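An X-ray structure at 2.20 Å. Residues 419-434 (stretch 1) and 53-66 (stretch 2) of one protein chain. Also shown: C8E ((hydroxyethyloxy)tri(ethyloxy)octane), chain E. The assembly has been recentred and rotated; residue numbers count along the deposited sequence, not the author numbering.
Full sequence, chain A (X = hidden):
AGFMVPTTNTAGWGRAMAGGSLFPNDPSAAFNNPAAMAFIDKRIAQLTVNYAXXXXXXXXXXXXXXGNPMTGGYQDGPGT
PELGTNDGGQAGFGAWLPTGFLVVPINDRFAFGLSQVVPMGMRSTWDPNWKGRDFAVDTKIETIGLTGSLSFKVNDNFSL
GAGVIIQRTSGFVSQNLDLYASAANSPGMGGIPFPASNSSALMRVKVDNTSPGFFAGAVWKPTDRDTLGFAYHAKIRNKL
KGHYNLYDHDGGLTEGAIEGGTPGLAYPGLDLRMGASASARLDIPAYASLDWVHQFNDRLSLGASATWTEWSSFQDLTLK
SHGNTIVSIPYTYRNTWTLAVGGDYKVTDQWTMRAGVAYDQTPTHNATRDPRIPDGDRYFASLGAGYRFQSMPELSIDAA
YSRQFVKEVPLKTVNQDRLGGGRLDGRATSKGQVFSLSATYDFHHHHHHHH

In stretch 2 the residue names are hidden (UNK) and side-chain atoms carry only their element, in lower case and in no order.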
# COMPACT_ATOMS: atom_id res chain seq x y z
N LEU A 419 20.90 11.34 9.11
CA LEU A 419 20.86 10.20 8.19
C LEU A 419 22.00 10.21 7.17
O LEU A 419 21.98 9.46 6.19
CB LEU A 419 19.51 10.14 7.46
CG LEU A 419 18.32 9.72 8.32
CD1 LEU A 419 17.08 9.63 7.45
CD2 LEU A 419 18.60 8.36 8.99
N GLY A 420 22.98 11.07 7.39
CA GLY A 420 24.12 11.12 6.49
C GLY A 420 24.24 12.27 5.50
O GLY A 420 25.30 12.44 4.89
N GLY A 421 23.17 13.04 5.32
CA GLY A 421 23.21 14.18 4.40
C GLY A 421 23.39 13.90 2.91
O GLY A 421 23.71 14.82 2.15
N GLY A 422 23.18 12.66 2.48
CA GLY A 422 23.34 12.35 1.07
C GLY A 422 22.13 12.73 0.23
O GLY A 422 21.16 13.28 0.75
N ARG A 423 22.18 12.48 -1.07
CA ARG A 423 21.05 12.80 -1.92
C ARG A 423 21.02 11.97 -3.19
O ARG A 423 22.05 11.51 -3.68
CB ARG A 423 21.06 14.29 -2.30
CG ARG A 423 22.07 14.67 -3.36
CD ARG A 423 21.96 16.16 -3.69
NE ARG A 423 23.05 16.62 -4.55
CZ ARG A 423 23.08 16.45 -5.87
NH1 ARG A 423 22.09 15.84 -6.49
NH2 ARG A 423 24.13 16.88 -6.56
N LEU A 424 19.82 11.79 -3.73
CA LEU A 424 19.64 11.03 -4.96
C LEU A 424 19.30 11.97 -6.11
O LEU A 424 18.76 13.05 -5.90
CB LEU A 424 18.51 10.01 -4.79
CG LEU A 424 18.59 9.01 -3.62
CD1 LEU A 424 17.32 8.19 -3.56
CD2 LEU A 424 19.81 8.11 -3.81
N ASP A 425 19.62 11.54 -7.32
CA ASP A 425 19.29 12.32 -8.51
C ASP A 425 19.07 11.31 -9.63
O ASP A 425 20.01 10.92 -10.31
CB ASP A 425 20.42 13.27 -8.90
CG ASP A 425 20.07 14.12 -10.10
OD1 ASP A 425 20.97 14.78 -10.66
OD2 ASP A 425 18.88 14.13 -10.49
N GLY A 426 17.83 10.87 -9.78
CA GLY A 426 17.52 9.89 -10.80
C GLY A 426 16.02 9.69 -10.95
O GLY A 426 15.24 10.56 -10.59
N ARG A 427 15.63 8.55 -11.50
CA ARG A 427 14.22 8.26 -11.69
C ARG A 427 13.89 6.79 -11.55
O ARG A 427 14.71 5.91 -11.83
CB ARG A 427 13.77 8.77 -13.05
CG ARG A 427 14.74 8.47 -14.16
CD ARG A 427 14.48 9.35 -15.38
NE ARG A 427 14.26 10.75 -15.01
CZ ARG A 427 13.05 11.30 -14.85
NH1 ARG A 427 11.95 10.57 -15.02
NH2 ARG A 427 12.95 12.58 -14.50
N ALA A 428 12.67 6.52 -11.10
CA ALA A 428 12.22 5.16 -10.90
C ALA A 428 11.24 4.80 -12.00
O ALA A 428 10.40 5.62 -12.40
CB ALA A 428 11.55 5.02 -9.54
N THR A 429 11.36 3.58 -12.49
CA THR A 429 10.47 3.08 -13.51
C THR A 429 9.80 1.87 -12.91
O THR A 429 10.47 0.95 -12.43
CB THR A 429 11.24 2.66 -14.77
OG1 THR A 429 11.83 3.82 -15.38
CG2 THR A 429 10.30 2.00 -15.76
N SER A 430 8.47 1.87 -12.93
CA SER A 430 7.70 0.77 -12.38
C SER A 430 6.66 0.27 -13.35
O SER A 430 6.22 1.00 -14.24
CB SER A 430 7.00 1.21 -11.09
OG SER A 430 7.96 1.49 -10.08
N LYS A 431 6.28 -0.99 -13.18
CA LYS A 431 5.29 -1.63 -14.02
C LYS A 431 4.54 -2.61 -13.14
O LYS A 431 5.13 -3.20 -12.23
CB LYS A 431 5.97 -2.37 -15.17
CG LYS A 431 6.49 -1.46 -16.26
CD LYS A 431 7.80 -1.94 -16.88
CE LYS A 431 7.79 -3.43 -17.20
NZ LYS A 431 8.21 -4.25 -16.03
N GLY A 432 3.26 -2.79 -13.40
CA GLY A 432 2.49 -3.71 -12.60
C GLY A 432 1.46 -4.47 -13.40
O GLY A 432 0.93 -3.97 -14.39
N GLN A 433 1.19 -5.70 -12.98
CA GLN A 433 0.18 -6.50 -13.64
C GLN A 433 -0.39 -7.45 -12.60
O GLN A 433 0.32 -7.91 -11.71
CB GLN A 433 0.78 -7.24 -14.83
CG GLN A 433 1.64 -8.43 -14.53
CD GLN A 433 2.30 -8.96 -15.79
OE1 GLN A 433 1.70 -8.94 -16.87
NE2 GLN A 433 3.53 -9.45 -15.67
N VAL A 434 -1.70 -7.70 -12.71
CA VAL A 434 -2.39 -8.56 -11.77
C VAL A 434 -3.22 -9.63 -12.49
O VAL A 434 -3.88 -9.35 -13.50
CB VAL A 434 -3.33 -7.74 -10.85
CG1 VAL A 434 -3.98 -8.65 -9.81
CG2 VAL A 434 -2.56 -6.61 -10.18
N UNK A 53 2.24 -8.88 -9.88
CA UNK A 53 3.61 -8.88 -10.36
C UNK A 53 4.00 -7.42 -10.55
O UNK A 53 3.50 -6.74 -11.44
o UNK A 53 6.06 -9.71 -11.53
o UNK A 53 5.17 -9.40 -13.52
c UNK A 53 3.70 -9.64 -11.68
c UNK A 53 5.07 -9.57 -12.29
N UNK A 54 4.91 -6.95 -9.69
CA UNK A 54 5.36 -5.57 -9.71
C UNK A 54 6.84 -5.45 -10.04
O UNK A 54 7.68 -6.10 -9.42
c UNK A 54 2.59 -4.65 -8.93
c UNK A 54 5.09 -4.88 -8.35
c UNK A 54 5.39 -3.40 -8.45
c UNK A 54 3.64 -5.12 -7.93
N UNK A 55 7.14 -4.61 -11.02
CA UNK A 55 8.51 -4.39 -11.47
C UNK A 55 8.95 -3.01 -11.02
O UNK A 55 8.27 -2.02 -11.29
o UNK A 55 10.58 -3.71 -13.96
c UNK A 55 9.94 -4.69 -13.53
c UNK A 55 8.55 -4.46 -13.00
o UNK A 55 10.40 -5.85 -13.50
N UNK A 56 10.10 -2.93 -10.36
CA UNK A 56 10.62 -1.64 -9.88
C UNK A 56 12.11 -1.50 -10.18
O UNK A 56 12.90 -2.39 -9.85
c UNK A 56 10.97 -0.13 -7.91
c UNK A 56 10.45 -1.49 -8.35
c UNK A 56 8.77 -1.79 -6.44
c UNK A 56 8.99 -1.65 -7.95
N UNK A 57 12.49 -0.38 -10.77
CA UNK A 57 13.89 -0.13 -11.10
C UNK A 57 14.28 1.34 -10.94
O UNK A 57 13.44 2.24 -11.01
n UNK A 57 14.47 -3.96 -16.10
c UNK A 57 14.19 -0.55 -12.54
c UNK A 57 14.16 -2.04 -12.79
c UNK A 57 14.28 -3.77 -14.63
c UNK A 57 14.48 -2.31 -14.25
N UNK A 58 15.57 1.57 -10.74
CA UNK A 58 16.12 2.90 -10.57
C UNK A 58 17.21 3.11 -11.59
O UNK A 58 17.95 2.18 -11.92
c UNK A 58 16.71 3.06 -9.17
c UNK A 58 17.36 4.40 -8.91
c UNK A 58 18.74 4.58 -9.01
c UNK A 58 16.58 5.50 -8.52
c UNK A 58 18.54 6.90 -8.34
o UNK A 58 19.10 8.13 -8.05
c UNK A 58 19.34 5.82 -8.73
c UNK A 58 17.17 6.74 -8.24
N UNK A 59 17.31 4.33 -12.10
CA UNK A 59 18.33 4.68 -13.05
C UNK A 59 18.73 6.09 -12.62
O UNK A 59 17.91 7.00 -12.61
o UNK A 59 19.27 3.31 -15.74
c UNK A 59 18.84 4.45 -15.53
n UNK A 59 19.28 5.52 -16.18
c UNK A 59 17.77 4.69 -14.48
N UNK A 60 19.99 6.28 -12.25
CA UNK A 60 20.42 7.59 -11.81
C UNK A 60 21.66 7.60 -10.95
O UNK A 60 22.44 6.65 -10.94
N UNK A 61 21.83 8.69 -10.21
CA UNK A 61 23.00 8.88 -9.37
C UNK A 61 22.64 9.01 -7.90
O UNK A 61 21.47 9.17 -7.53
o UNK A 61 24.46 9.21 -11.86
o UNK A 61 23.69 11.28 -11.90
c UNK A 61 23.98 10.22 -11.29
c UNK A 61 23.74 10.16 -9.79
N UNK A 62 23.68 8.96 -7.06
CA UNK A 62 23.56 9.10 -5.62
C UNK A 62 24.86 9.76 -5.17
O UNK A 62 25.93 9.48 -5.72
c UNK A 62 23.40 7.73 -4.96
N UNK A 63 24.76 10.65 -4.18
CA UNK A 63 25.93 11.37 -3.68
C UNK A 63 26.00 11.34 -2.16
O UNK A 63 24.98 11.20 -1.49
c UNK A 63 26.88 13.27 -6.40
c UNK A 63 26.77 13.47 -7.78
c UNK A 63 25.88 12.84 -4.12
c UNK A 63 25.53 13.44 -8.38
o UNK A 63 25.44 13.64 -9.74
c UNK A 63 24.50 13.00 -6.24
c UNK A 63 25.75 13.04 -5.61
c UNK A 63 24.38 13.20 -7.63
N UNK A 64 27.21 11.47 -1.62
CA UNK A 64 27.38 11.51 -0.18
C UNK A 64 27.19 12.97 0.23
O UNK A 64 26.96 13.83 -0.63
o UNK A 64 29.76 12.98 -0.66
c UNK A 64 29.92 11.78 -0.33
c UNK A 64 28.76 10.99 0.26
o UNK A 64 31.01 11.19 -0.46
N UNK A 65 27.30 13.25 1.52
CA UNK A 65 27.09 14.61 2.02
C UNK A 65 28.08 15.64 1.48
O UNK A 65 27.84 16.84 1.59
o UNK A 65 32.30 14.54 5.90
c UNK A 65 30.41 15.77 5.10
c UNK A 65 28.50 14.59 4.18
c UNK A 65 31.04 14.56 5.33
c UNK A 65 29.16 13.39 4.42
c UNK A 65 27.11 14.60 3.55
c UNK A 65 30.43 13.37 4.99
c UNK A 65 29.14 15.78 4.53
N UNK A 66 29.20 15.19 0.91
CA UNK A 66 30.19 16.12 0.37
C UNK A 66 30.07 16.32 -1.13
O UNK A 66 30.90 17.00 -1.73
c UNK A 66 31.93 15.64 2.17
c UNK A 66 33.36 15.21 2.46
o UNK A 66 33.74 14.07 2.22
c UNK A 66 31.61 15.64 0.69
n UNK A 66 34.14 16.14 2.99
C1 C8E E . 3.15 -8.65 0.64
C2 C8E E . 3.32 -7.48 -0.21
C3 C8E E . 2.11 -6.67 -0.36
C4 C8E E . 1.49 -7.05 -1.62
C5 C8E E . 1.08 -5.83 -2.34
C6 C8E E . 0.08 -6.16 -3.33
C7 C8E E . 0.03 -4.90 -4.05
C8 C8E E . -0.00 -5.21 -5.49
O9 C8E E . -0.46 -4.38 -6.53
C10 C8E E . -1.81 -3.94 -6.54
C11 C8E E . -1.91 -3.09 -7.76
O12 C8E E . -0.95 -2.01 -7.73
C13 C8E E . -0.73 -1.34 -9.01
C14 C8E E . 0.60 -0.67 -9.48
O15 C8E E . 1.97 -1.17 -9.51
C16 C8E E . 2.65 -0.87 -8.27
C17 C8E E . 3.39 0.47 -8.27
O18 C8E E . 4.83 0.58 -8.33
C19 C8E E . 5.44 0.58 -7.01
C20 C8E E . 6.19 1.83 -6.40
O21 C8E E . 5.54 2.59 -5.39
O HOH W 1 10.74 -1.18 -13.97
O HOH W 2 23.27 13.59 -11.03
O HOH W 3 26.84 11.04 3.08

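Position 53 has two side-chain carbons, the second carrying two oxygens. One oxygen accepts a 2.7 Å hydrogen bond from Gln 433 NE2. A short carboxylate means Asp 53.

Position 54 has four carbons, forked at the first, with one arm two carbons long. This is Ile 54. Its CD1 lies 3.8 Å from Gly 432 CA and 3.6 Å from O15 of C8E. A CB on Gly 432 would be tight against this methyl and would clash with O15.

Position 55 again has two carbons, the second bearing two oxygens. Its CB lies 3.1 Å from Lys 431 NZ. The residue is Asp 55. Its OD2 forms a salt bridge with Lys 431 NZ at 3.2 Å. Water 1 donates to this OD2 (2.5 Å) and to Thr 429 O (2.6 Å).

Position 56 has four carbons, forked at the first, with one two-carbon arm. It is Ile 56. Its CG1 is 3.9 Å from Ser 430 OG.

Position 57 has four carbons in a row ending in nitrogen. This is Lys 57. Its chain is extended and its end leads away from stretch 1.

Position 58 has one carbon, then a six-carbon ring bearing one oxygen. The oxygen lies 3.8 Å from Leu 424 CB. This is Tyr 58. The OH donates to the backbone O of position 61 at 2.6 Å.

Position 59 has two carbons, the second with one oxygen and one nitrogen. It is Asn 59. Its backbone O accepts from Arg 427 N at 3.0 Å.

Position 60 has no side-chain atoms, so it is Gly 60. Its CA is 3.8 Å from Gly 426 CA. A CB on either glycine would clash with the other's CA.

Position 61 has two carbons, the second carrying two oxygens: Asp 61. Water 2 donates to its OD2 (2.5 Å) and to Asp 425 OD1 (2.6 Å).

Position 62 has one carbon, 3.8 Å from Leu 424 CD2. This is Ala 62, in apolar contact.

Position 63 has one carbon and a six-carbon ring bearing one oxygen. The Arg 423 guanidinium lies flat on the ring. This is Tyr 63. Its OH donates to water 2 at 2.5 Å.

Position 64 has two carbons, the second with two oxygens: Asp 64. Its CB points away from stretch 1.

Position 65 has one carbon and a six-carbon ring bearing one oxygen: Tyr 65. Its CB lies 3.1 Å from Gly 420 O. Water 3 links its backbone N (2.7 Å) to the same Gly 420 O (2.8 Å).

Position 66 has three carbons, the third with one oxygen and one nitrogen. It is Gln 66 and makes no contact with stretch 1.

The contact is an antiparallel pairing held by backbone hydrogen bonds from Gln 433 to Arg 423. Polar and charged pairs reinforce one face. Leu 424, Ala 62, Tyr 58 and the isoleucines occupy the other.

Stretch 2 53-66: DIDIKYNGDAYDYQ
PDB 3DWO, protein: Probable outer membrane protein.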